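Local coordinates for protein motility-associated killing factor MakB (Vibrio cholerae serotype O1, PDB 6W1W) that probably serves as one component of a three-part cytotoxin that resembles the alpha-pore-forming toxins, at residues N28-V41 with V209-V221. Residues are numbered along the deposited sequence; the frame is centred on the assembly and turned at random.
Sequences NYDATCNSLFIGHV and VPFLSFAGALFTV. With EDO (1,2-ethanediol), chain C.
S35, in the last turn of helix 9-35, accepts a hydrogen bond from the backbone of A215 in strand 209-220 and so ties the helix end to an outermost strand of the mixed sheet. Beyond the helix the chain runs on antiparallel to this strand and forms a single beta bridge, I38 with L212, in a fold structurally similar to alpha-pore-forming toxins. The A215 N to S35 OG distance is 3.0 Å, with 149° at the hydrogen. Chi1 of 57° sets OG between its own backbone N and carbonyl carbon, 2.9 Å from A31 O and 2.8 Å from T32 O, either of which could take its proton. T32 OG1 spends its proton on N28 O at 2.7 Å, while T32 N reaches the same oxygen from the other face of the carbonyl.

Past the helix, S35 O and S213 O come close as two acceptors, not as a bond, and L36 O is bonded by R59 NH1 of helix 46-66. F37 and S213 are paired through their backbones: S213 N gives to F37 O at 3.3 Å, and the return bond, F37 N to S213 O, is weak, at 127°. The next backbone bond is G39 N to F211 O at 2.9 Å. F211 O also sits at the edge of the F37 ring, in its plane, 3.3 Å from CD1. On its other side, backbone hydrogen bonds tie the strand to strand 193-203, F214 with I199 and G216 with V197. At the far end F211 and V41 both rest on A255 of helix 251-270, and V41 CG1 packs 3.5 Å from F211 CE2.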
loop_
_atom_site.group_PDB
_atom_site.type_symbol
_atom_site.label_atom_id
_atom_site.label_comp_id
_atom_site.label_asym_id
_atom_site.label_seq_id
_atom_site.Cartn_x
_atom_site.Cartn_y
_atom_site.Cartn_z
ATOM N N ASN A 28 -0.707 -4.798 1.128
ATOM C CA ASN A 28 -1.760 -5.802 1.111
ATOM C C ASN A 28 -2.068 -6.310 -0.291
ATOM O O ASN A 28 -2.854 -7.251 -0.436
ATOM C CB ASN A 28 -3.026 -5.252 1.780
ATOM C CG ASN A 28 -2.920 -5.249 3.298
ATOM O OD1 ASN A 28 -3.072 -6.288 3.942
ATOM N ND2 ASN A 28 -2.649 -4.081 3.874
ATOM N N TYR A 29 -1.457 -5.724 -1.324
ATOM C CA TYR A 29 -1.475 -6.368 -2.634
ATOM C C TYR A 29 -0.747 -7.703 -2.573
ATOM O O TYR A 29 -1.110 -8.648 -3.286
ATOM C CB TYR A 29 -0.839 -5.469 -3.692
ATOM C CG TYR A 29 -0.727 -6.122 -5.053
ATOM C CD1 TYR A 29 -1.789 -6.094 -5.946
ATOM C CD2 TYR A 29 0.445 -6.761 -5.449
ATOM C CE1 TYR A 29 -1.695 -6.690 -7.191
ATOM C CE2 TYR A 29 0.551 -7.362 -6.690
ATOM C CZ TYR A 29 -0.523 -7.322 -7.559
ATOM O OH TYR A 29 -0.429 -7.914 -8.799
ATOM N N ASP A 30 0.282 -7.792 -1.729
ATOM C CA ASP A 30 0.904 -9.078 -1.444
ATOM C C ASP A 30 -0.094 -10.026 -0.792
ATOM O O ASP A 30 -0.344 -11.131 -1.293
ATOM C CB ASP A 30 2.133 -8.876 -0.556
ATOM C CG ASP A 30 2.665 -10.178 0.011
ATOM O OD1 ASP A 30 3.082 -11.053 -0.778
ATOM O OD2 ASP A 30 2.662 -10.323 1.251
ATOM N N ALA A 31 -0.697 -9.590 0.323
ATOM C CA ALA A 31 -1.662 -10.422 1.037
ATOM C C ALA A 31 -2.808 -10.854 0.132
ATOM O O ALA A 31 -3.263 -12.001 0.199
ATOM C CB ALA A 31 -2.201 -9.674 2.253
ATOM N N THR A 32 -3.285 -9.947 -0.724
ATOM C CA THR A 32 -4.280 -10.323 -1.722
ATOM C C THR A 32 -3.750 -11.429 -2.629
ATOM O O THR A 32 -4.491 -12.349 -3.001
ATOM C CB THR A 32 -4.681 -9.100 -2.555
ATOM O OG1 THR A 32 -5.112 -8.038 -1.694
ATOM C CG2 THR A 32 -5.801 -9.443 -3.540
ATOM N N CYS A 33 -2.467 -11.354 -3.000
ATOM C CA CYS A 33 -1.895 -12.336 -3.915
ATOM C C CYS A 33 -1.723 -13.698 -3.258
ATOM O O CYS A 33 -1.920 -14.726 -3.918
ATOM C CB CYS A 33 -0.554 -11.839 -4.456
ATOM S SG CYS A 33 -0.694 -10.892 -5.991
ATOM N N ASN A 34 -1.363 -13.726 -1.972
ATOM C CA ASN A 34 -1.238 -15.005 -1.277
ATOM C C ASN A 34 -2.604 -15.628 -1.029
ATOM O O ASN A 34 -2.784 -16.839 -1.208
ATOM C CB ASN A 34 -0.481 -14.836 0.045
ATOM C CG ASN A 34 0.990 -14.485 -0.155
ATOM O OD1 ASN A 34 1.598 -14.836 -1.171
ATOM N ND2 ASN A 34 1.570 -13.793 0.823
ATOM N N SER A 35 -3.582 -14.811 -0.632
ATOM C CA SER A 35 -4.925 -15.303 -0.347
ATOM C C SER A 35 -5.627 -15.868 -1.576
ATOM O O SER A 35 -6.523 -16.703 -1.424
ATOM C CB SER A 35 -5.771 -14.181 0.253
ATOM O OG SER A 35 -5.818 -13.068 -0.624
ATOM N N LEU A 36 -5.241 -15.443 -2.779
ATOM C CA LEU A 36 -5.947 -15.856 -3.987
ATOM C C LEU A 36 -5.988 -17.374 -4.111
ATOM O O LEU A 36 -4.957 -18.047 -4.042
ATOM C CB LEU A 36 -5.282 -15.242 -5.220
ATOM C CG LEU A 36 -6.209 -14.883 -6.385
ATOM C CD1 LEU A 36 -5.507 -13.986 -7.390
ATOM C CD2 LEU A 36 -6.741 -16.119 -7.074
ATOM N N PHE A 37 -7.195 -17.906 -4.290
ATOM C CA PHE A 37 -7.444 -19.329 -4.465
ATOM C C PHE A 37 -8.295 -19.521 -5.712
ATOM O O PHE A 37 -9.226 -18.749 -5.954
ATOM C CB PHE A 37 -8.156 -19.918 -3.236
ATOM C CG PHE A 37 -8.492 -21.381 -3.359
ATOM C CD1 PHE A 37 -9.638 -21.796 -4.015
ATOM C CD2 PHE A 37 -7.673 -22.344 -2.791
ATOM C CE1 PHE A 37 -9.946 -23.138 -4.120
ATOM C CE2 PHE A 37 -7.979 -23.690 -2.891
ATOM C CZ PHE A 37 -9.115 -24.086 -3.556
ATOM N N ILE A 38 -7.977 -20.544 -6.505
ATOM C CA ILE A 38 -8.731 -20.851 -7.718
ATOM C C ILE A 38 -8.927 -22.359 -7.788
ATOM O O ILE A 38 -7.957 -23.104 -7.979
ATOM C CB ILE A 38 -8.043 -20.341 -8.992
ATOM C CG1 ILE A 38 -7.954 -18.814 -8.974
ATOM C CG2 ILE A 38 -8.802 -20.814 -10.220
ATOM C CD1 ILE A 38 -7.543 -18.192 -10.280
ATOM N N GLY A 39 -10.173 -22.808 -7.636
ATOM C CA GLY A 39 -10.520 -24.210 -7.735
ATOM C C GLY A 39 -10.914 -24.601 -9.145
ATOM O O GLY A 39 -10.583 -23.925 -10.123
ATOM N N HIS A 40 -11.646 -25.708 -9.245
ATOM C CA HIS A 40 -11.983 -26.308 -10.528
ATOM C C HIS A 40 -13.476 -26.184 -10.811
ATOM O O HIS A 40 -14.298 -26.085 -9.893
ATOM C CB HIS A 40 -11.570 -27.780 -10.558
ATOM C CG HIS A 40 -10.156 -28.018 -10.127
ATOM N ND1 HIS A 40 -9.817 -28.353 -8.834
ATOM C CD2 HIS A 40 -8.992 -27.954 -10.816
ATOM C CE1 HIS A 40 -8.507 -28.494 -8.746
ATOM N NE2 HIS A 40 -7.982 -28.255 -9.935
ATOM N N VAL A 41 -13.812 -26.188 -12.100
ATOM C CA VAL A 41 -15.197 -26.189 -12.554
ATOM C C VAL A 41 -15.565 -27.589 -13.027
ATOM O O VAL A 41 -14.873 -28.566 -12.718
ATOM C CB VAL A 41 -15.430 -25.147 -13.664
ATOM C CG1 VAL A 41 -15.020 -23.776 -13.182
ATOM C CG2 VAL A 41 -14.667 -25.523 -14.928
ATOM N N VAL A 209 -21.220 -24.589 -5.683
ATOM C CA VAL A 209 -19.891 -25.200 -5.570
ATOM C C VAL A 209 -18.847 -24.106 -5.364
ATOM O O VAL A 209 -18.801 -23.152 -6.159
ATOM C CB VAL A 209 -19.552 -26.049 -6.810
ATOM C CG1 VAL A 209 -18.069 -26.405 -6.825
ATOM C CG2 VAL A 209 -20.397 -27.326 -6.865
ATOM N N PRO A 210 -17.993 -24.191 -4.340
ATOM C CA PRO A 210 -16.971 -23.152 -4.143
ATOM C C PRO A 210 -15.950 -23.154 -5.272
ATOM O O PRO A 210 -15.765 -24.144 -5.983
ATOM C CB PRO A 210 -16.320 -23.526 -2.807
ATOM C CG PRO A 210 -16.595 -24.975 -2.641
ATOM C CD PRO A 210 -17.946 -25.214 -3.275
ATOM N N PHE A 211 -15.278 -22.016 -5.432
ATOM C CA PHE A 211 -14.428 -21.819 -6.599
ATOM C C PHE A 211 -13.250 -20.905 -6.290
ATOM O O PHE A 211 -12.133 -21.380 -6.062
ATOM C CB PHE A 211 -15.271 -21.265 -7.751
ATOM C CG PHE A 211 -14.490 -20.945 -8.991
ATOM C CD1 PHE A 211 -14.202 -19.630 -9.323
ATOM C CD2 PHE A 211 -14.061 -21.949 -9.836
ATOM C CE1 PHE A 211 -13.492 -19.326 -10.462
ATOM C CE2 PHE A 211 -13.348 -21.648 -10.979
ATOM C CZ PHE A 211 -13.065 -20.335 -11.292
ATOM N N LEU A 212 -13.489 -19.599 -6.278
ATOM C CA LEU A 212 -12.447 -18.605 -6.067
ATOM C C LEU A 212 -12.695 -17.894 -4.745
ATOM O O LEU A 212 -13.841 -17.758 -4.307
ATOM C CB LEU A 212 -12.424 -17.585 -7.212
ATOM C CG LEU A 212 -11.260 -16.609 -7.397
ATOM C CD1 LEU A 212 -11.185 -16.211 -8.859
ATOM C CD2 LEU A 212 -11.388 -15.361 -6.526
ATOM N N SER A 213 -11.612 -17.429 -4.117
ATOM C CA SER A 213 -11.729 -16.716 -2.849
ATOM C C SER A 213 -10.453 -15.918 -2.627
ATOM O O SER A 213 -9.415 -16.500 -2.300
ATOM C CB SER A 213 -11.974 -17.688 -1.695
ATOM O OG SER A 213 -10.792 -17.909 -0.944
ATOM N N PHE A 214 -10.525 -14.601 -2.795
ATOM C CA PHE A 214 -9.395 -13.728 -2.514
ATOM C C PHE A 214 -9.767 -12.750 -1.407
ATOM O O PHE A 214 -10.942 -12.450 -1.182
ATOM C CB PHE A 214 -8.929 -12.978 -3.775
ATOM C CG PHE A 214 -9.715 -11.733 -4.081
ATOM C CD1 PHE A 214 -11.056 -11.802 -4.403
ATOM C CD2 PHE A 214 -9.098 -10.493 -4.083
ATOM C CE1 PHE A 214 -11.775 -10.659 -4.695
ATOM C CE2 PHE A 214 -9.813 -9.346 -4.378
ATOM C CZ PHE A 214 -11.152 -9.431 -4.683
ATOM N N ALA A 215 -8.744 -12.257 -0.712
ATOM C CA ALA A 215 -8.919 -11.465 0.495
ATOM C C ALA A 215 -8.214 -10.122 0.359
ATOM O O ALA A 215 -7.419 -9.896 -0.555
ATOM C CB ALA A 215 -8.394 -12.212 1.725
ATOM N N GLY A 216 -8.510 -9.232 1.299
ATOM C CA GLY A 216 -7.946 -7.896 1.280
ATOM C C GLY A 216 -8.259 -7.171 2.567
ATOM O O GLY A 216 -9.189 -7.531 3.296
ATOM N N ALA A 217 -7.465 -6.136 2.836
ATOM C CA ALA A 217 -7.560 -5.403 4.090
ATOM C C ALA A 217 -8.566 -4.268 3.985
ATOM O O ALA A 217 -8.676 -3.604 2.949
ATOM C CB ALA A 217 -6.200 -4.843 4.499
ATOM N N LEU A 218 -9.300 -4.055 5.075
ATOM C CA LEU A 218 -10.222 -2.941 5.225
ATOM C C LEU A 218 -9.781 -2.122 6.431
ATOM O O LEU A 218 -9.488 -2.684 7.492
ATOM C CB LEU A 218 -11.659 -3.448 5.397
ATOM C CG LEU A 218 -12.788 -2.422 5.529
ATOM C CD1 LEU A 218 -13.027 -1.694 4.217
ATOM C CD2 LEU A 218 -14.062 -3.099 6.018
ATOM N N PHE A 219 -9.709 -0.804 6.265
ATOM C CA PHE A 219 -9.251 0.088 7.326
ATOM C C PHE A 219 -10.446 0.795 7.969
ATOM O O PHE A 219 -11.168 1.544 7.299
ATOM C CB PHE A 219 -8.244 1.104 6.780
ATOM C CG PHE A 219 -6.907 0.511 6.436
ATOM C CD1 PHE A 219 -6.156 1.026 5.390
ATOM C CD2 PHE A 219 -6.393 -0.555 7.160
ATOM C CE1 PHE A 219 -4.922 0.483 5.066
ATOM C CE2 PHE A 219 -5.157 -1.105 6.841
ATOM C CZ PHE A 219 -4.423 -0.585 5.794
ATOM N N THR A 220 -10.644 0.568 9.267
ATOM C CA THR A 220 -11.710 1.208 10.026
ATOM C C THR A 220 -11.111 2.020 11.168
ATOM O O THR A 220 -10.069 1.661 11.723
ATOM C CB THR A 220 -12.706 0.175 10.581
ATOM O OG1 THR A 220 -12.024 -0.737 11.453
ATOM C CG2 THR A 220 -13.355 -0.605 9.446
ATOM N N VAL A 221 -11.782 3.120 11.524
ATOM C CA VAL A 221 -11.214 4.057 12.492
ATOM C C VAL A 221 -11.520 3.629 13.923
ATOM O O VAL A 221 -10.627 3.613 14.776
ATOM C CB VAL A 221 -11.711 5.487 12.210
ATOM C CG1 VAL A 221 -10.821 6.157 11.181
ATOM C CG2 VAL A 221 -13.161 5.467 11.743
HETATM C C1 EDO C . -11.678 -4.650 -0.052
HETATM O O1 EDO C . -11.074 -3.595 0.709
HETATM C C2 EDO C . -11.395 -5.993 0.618
HETATM O O2 EDO C . -11.739 -7.070 -0.263
#